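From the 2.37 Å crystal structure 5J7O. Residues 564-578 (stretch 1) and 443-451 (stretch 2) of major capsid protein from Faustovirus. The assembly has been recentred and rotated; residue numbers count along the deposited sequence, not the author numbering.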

# COMPACT_ATOMS: atom_id res chain seq x y z
N LYS B 564 9.19 -14.24 2.66
CA LYS B 564 9.46 -14.82 3.97
C LYS B 564 10.79 -15.56 4.04
O LYS B 564 11.24 -15.88 5.15
CB LYS B 564 8.33 -15.76 4.37
CG LYS B 564 7.24 -15.10 5.20
CD LYS B 564 6.32 -16.14 5.82
CE LYS B 564 5.43 -15.53 6.88
NZ LYS B 564 4.63 -16.57 7.59
N GLY B 565 11.42 -15.84 2.91
CA GLY B 565 12.70 -16.53 2.88
C GLY B 565 13.89 -15.65 2.60
O GLY B 565 14.99 -16.18 2.35
N ALA B 566 13.73 -14.33 2.62
CA ALA B 566 14.82 -13.40 2.33
C ALA B 566 15.48 -12.98 3.63
O ALA B 566 14.84 -12.34 4.48
CB ALA B 566 14.30 -12.19 1.56
N LEU B 567 16.76 -13.31 3.78
CA LEU B 567 17.51 -13.00 4.99
C LEU B 567 18.66 -12.06 4.66
O LEU B 567 19.25 -12.13 3.57
CB LEU B 567 18.04 -14.27 5.67
CG LEU B 567 17.04 -15.04 6.55
CD1 LEU B 567 15.96 -15.73 5.73
CD2 LEU B 567 17.77 -16.04 7.42
N PHE B 568 18.99 -11.19 5.61
CA PHE B 568 19.97 -10.13 5.43
C PHE B 568 20.97 -10.20 6.57
O PHE B 568 20.64 -9.84 7.71
CB PHE B 568 19.28 -8.76 5.37
CG PHE B 568 20.18 -7.62 5.00
CD1 PHE B 568 20.87 -6.92 5.97
CD2 PHE B 568 20.33 -7.25 3.67
CE1 PHE B 568 21.69 -5.86 5.63
CE2 PHE B 568 21.16 -6.19 3.33
CZ PHE B 568 21.84 -5.50 4.31
N LEU B 569 22.18 -10.67 6.28
CA LEU B 569 23.24 -10.79 7.28
C LEU B 569 24.09 -9.53 7.23
O LEU B 569 24.89 -9.36 6.30
CB LEU B 569 24.09 -12.03 7.04
CG LEU B 569 23.41 -13.34 6.62
CD1 LEU B 569 24.45 -14.42 6.37
CD2 LEU B 569 22.41 -13.80 7.66
N ASN B 570 23.94 -8.66 8.22
CA ASN B 570 24.57 -7.34 8.20
C ASN B 570 25.85 -7.32 9.01
O ASN B 570 25.93 -7.93 10.08
CB ASN B 570 23.60 -6.28 8.73
CG ASN B 570 24.16 -4.88 8.63
OD1 ASN B 570 25.09 -4.62 7.87
ND2 ASN B 570 23.60 -3.96 9.41
N PHE B 571 26.86 -6.60 8.50
CA PHE B 571 28.13 -6.44 9.19
C PHE B 571 28.59 -4.99 9.21
O PHE B 571 29.72 -4.71 9.65
CB PHE B 571 29.21 -7.32 8.54
CG PHE B 571 28.80 -8.75 8.37
CD1 PHE B 571 28.83 -9.62 9.44
CD2 PHE B 571 28.38 -9.22 7.13
CE1 PHE B 571 28.45 -10.94 9.28
CE2 PHE B 571 28.01 -10.54 6.97
CZ PHE B 571 28.04 -11.40 8.05
N CYS B 572 27.77 -4.05 8.74
CA CYS B 572 28.08 -2.63 8.78
C CYS B 572 26.94 -1.89 9.46
O CYS B 572 25.83 -2.42 9.60
CB CYS B 572 28.33 -2.06 7.38
SG CYS B 572 26.89 -2.09 6.30
N LEU B 573 27.21 -0.65 9.87
CA LEU B 573 26.21 0.13 10.57
C LEU B 573 25.20 0.77 9.62
O LEU B 573 24.04 0.98 10.00
CB LEU B 573 26.87 1.22 11.41
CG LEU B 573 27.57 0.77 12.69
CD1 LEU B 573 28.20 1.95 13.41
CD2 LEU B 573 26.59 0.04 13.60
N TYR B 574 25.61 1.08 8.39
CA TYR B 574 24.76 1.81 7.45
C TYR B 574 24.83 1.16 6.07
O TYR B 574 25.45 1.70 5.14
CB TYR B 574 25.16 3.28 7.39
CG TYR B 574 25.18 3.92 8.76
CD1 TYR B 574 24.00 4.29 9.39
CD2 TYR B 574 26.37 4.14 9.43
CE1 TYR B 574 24.00 4.87 10.64
CE2 TYR B 574 26.39 4.72 10.68
CZ TYR B 574 25.20 5.08 11.28
OH TYR B 574 25.21 5.66 12.53
N PRO B 575 24.20 -0.00 5.91
CA PRO B 575 24.11 -0.61 4.57
C PRO B 575 23.34 0.30 3.62
O PRO B 575 22.20 0.68 3.90
CB PRO B 575 23.38 -1.93 4.83
CG PRO B 575 22.64 -1.71 6.10
CD PRO B 575 23.50 -0.81 6.92
N GLY B 576 23.97 0.64 2.51
CA GLY B 576 23.39 1.54 1.52
C GLY B 576 24.10 2.87 1.38
O GLY B 576 23.78 3.63 0.45
N THR B 577 25.05 3.20 2.24
CA THR B 577 25.80 4.44 2.16
C THR B 577 27.20 4.17 1.60
O THR B 577 27.75 3.08 1.75
CB THR B 577 25.91 5.10 3.53
OG1 THR B 577 26.51 4.19 4.46
CG2 THR B 577 24.53 5.50 4.04
N TYR B 578 27.76 5.19 0.94
CA TYR B 578 29.08 5.02 0.34
C TYR B 578 30.18 5.02 1.40
O TYR B 578 31.15 4.25 1.30
CB TYR B 578 29.35 6.12 -0.69
CG TYR B 578 30.76 6.09 -1.22
CD1 TYR B 578 31.19 5.07 -2.05
CD2 TYR B 578 31.67 7.08 -0.88
CE1 TYR B 578 32.48 5.03 -2.53
CE2 TYR B 578 32.97 7.06 -1.36
CZ TYR B 578 33.36 6.03 -2.19
OH TYR B 578 34.65 6.00 -2.67
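Stretch 2 (443-451) PVEFIYLGL

Stretch 2 lies alongside stretch 1 as an antiparallel strand. Its strand, which runs through I447 to L451 and continues beyond, pairs with the strand of stretch 1 around F568 to N570. The two axes come within 4.7 Å, and their N-to-C directions differ by 163°. The register places L449 opposite L567, Y448 opposite F568, I447 opposite L569 and F446 opposite N570, with CA-CA distances of 4.5 to 5.1 Å. Together the stretches bury 693 Å².

Backbone hydrogen bonds set this register. L449 N donates to L567 O at 2.9 Å, and L567 N donates back to L449 O at 3.0 Å. The next hydrogen-bonded pair repeats the pattern. L569 N to I447 O and I447 N to L569 O are both 3.0 Å. Beyond the ladder, F571 N donates to E445 O at 2.9 Å. E445 is where the chain of stretch 2 turns a corner.

L449 is the residue of stretch 2 most covered by stretch 1. Its backbone is extended, with phi/psi of -130/147, and chi1 is t. Its side chain shares one face of the sheet with L567, I447 and L569. L449 CB lies 4.0 Å from L567 CB. L449 CD2 is 4.4 Å from L569 CD1, and the latter atom is also 4.2 Å from I447 CB. This face is thus lined with aliphatic groups.

F446 is covered almost as much, and points to the other face with F568, Y448 and N570. Its backbone is nearly fully extended, at -160/173, and chi1 is p. F568 approaches over one face of the F446 ring, with F568 CZ 3.4 Å from F446 CG. The F568 and F446 ring planes differ by 28°, and the centroids of these two rings are 4.9 Å apart. The rings are slid so that they barely overlap. C572 lies at the edge of the F446 ring, with SG 4.0 Å from F446 CD1. P575 CB is 3.5 Å from F446 CE1. F446 therefore joins the strand of stretch 1 to the loop that follows it.

The side chain of I447 packs against L569 and F571. I447 CD1 is 4.1 Å from F571 CE2, at the edge of the F571 ring.

Water extends the contact at both ends. Water 2 donates to G565 O and accepts from L451 N, both at 2.8 Å. Water 1 accepts from G576 N at 3.2 Å and donates a weak bond to E445 OE2 at 2.8 Å. It thereby links E445 to the type II turn from Y574 to T577.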

# COMPACT_ATOMS: atom_id res chain seq x y z
N PRO B 443 36.66 -7.75 1.89
CA PRO B 443 35.79 -7.33 3.01
C PRO B 443 34.33 -7.33 2.60
O PRO B 443 33.97 -6.84 1.53
CB PRO B 443 36.29 -5.93 3.34
CG PRO B 443 37.70 -5.93 2.92
CD PRO B 443 37.75 -6.78 1.69
N VAL B 444 33.48 -7.88 3.46
CA VAL B 444 32.06 -8.06 3.18
C VAL B 444 31.27 -7.08 4.04
O VAL B 444 31.43 -7.05 5.27
CB VAL B 444 31.61 -9.50 3.44
CG1 VAL B 444 30.12 -9.64 3.18
CG2 VAL B 444 32.41 -10.47 2.57
N GLU B 445 30.41 -6.29 3.40
CA GLU B 445 29.50 -5.42 4.12
C GLU B 445 28.29 -6.19 4.64
O GLU B 445 27.94 -6.10 5.82
CB GLU B 445 29.04 -4.27 3.23
CG GLU B 445 30.08 -3.19 2.98
CD GLU B 445 29.51 -2.01 2.22
OE1 GLU B 445 28.95 -2.23 1.12
OE2 GLU B 445 29.60 -0.87 2.72
N PHE B 446 27.64 -6.95 3.76
CA PHE B 446 26.48 -7.75 4.14
C PHE B 446 26.28 -8.84 3.10
O PHE B 446 26.95 -8.87 2.06
CB PHE B 446 25.23 -6.88 4.29
CG PHE B 446 25.08 -5.83 3.23
CD1 PHE B 446 25.55 -4.54 3.44
CD2 PHE B 446 24.46 -6.12 2.02
CE1 PHE B 446 25.42 -3.57 2.47
CE2 PHE B 446 24.32 -5.15 1.05
CZ PHE B 446 24.80 -3.88 1.27
N ILE B 447 25.35 -9.74 3.39
CA ILE B 447 25.11 -10.92 2.57
C ILE B 447 23.60 -11.15 2.46
O ILE B 447 22.91 -11.25 3.48
CB ILE B 447 25.79 -12.18 3.14
CG1 ILE B 447 27.31 -11.98 3.24
CG2 ILE B 447 25.47 -13.41 2.30
CD1 ILE B 447 28.04 -13.15 3.87
N TYR B 448 23.10 -11.25 1.23
CA TYR B 448 21.73 -11.70 1.01
C TYR B 448 21.70 -13.23 1.04
O TYR B 448 22.54 -13.88 0.41
CB TYR B 448 21.20 -11.19 -0.33
CG TYR B 448 21.34 -9.70 -0.56
CD1 TYR B 448 22.34 -9.21 -1.39
CD2 TYR B 448 20.47 -8.80 0.03
CE1 TYR B 448 22.47 -7.85 -1.61
CE2 TYR B 448 20.59 -7.43 -0.19
CZ TYR B 448 21.60 -6.97 -1.01
OH TYR B 448 21.73 -5.62 -1.24
N LEU B 449 20.75 -13.80 1.77
CA LEU B 449 20.70 -15.24 1.98
C LEU B 449 19.31 -15.78 1.67
O LEU B 449 18.29 -15.12 1.88
CB LEU B 449 21.08 -15.60 3.42
CG LEU B 449 21.17 -17.10 3.74
CD1 LEU B 449 22.27 -17.76 2.92
CD2 LEU B 449 21.40 -17.33 5.23
N GLY B 450 19.29 -17.01 1.16
CA GLY B 450 18.04 -17.71 0.91
C GLY B 450 18.30 -19.17 0.63
O GLY B 450 19.40 -19.57 0.23
N LEU B 451 17.26 -19.98 0.87
CA LEU B 451 17.28 -21.42 0.60
C LEU B 451 16.08 -21.71 -0.30
O LEU B 451 14.99 -22.01 0.18
CB LEU B 451 17.24 -22.23 1.89
CG LEU B 451 17.44 -23.74 1.79
CD1 LEU B 451 18.78 -24.07 1.14
CD2 LEU B 451 17.33 -24.40 3.15
O HOH W 1 27.00 -0.15 2.05
O HOH W 2 15.07 -18.95 2.29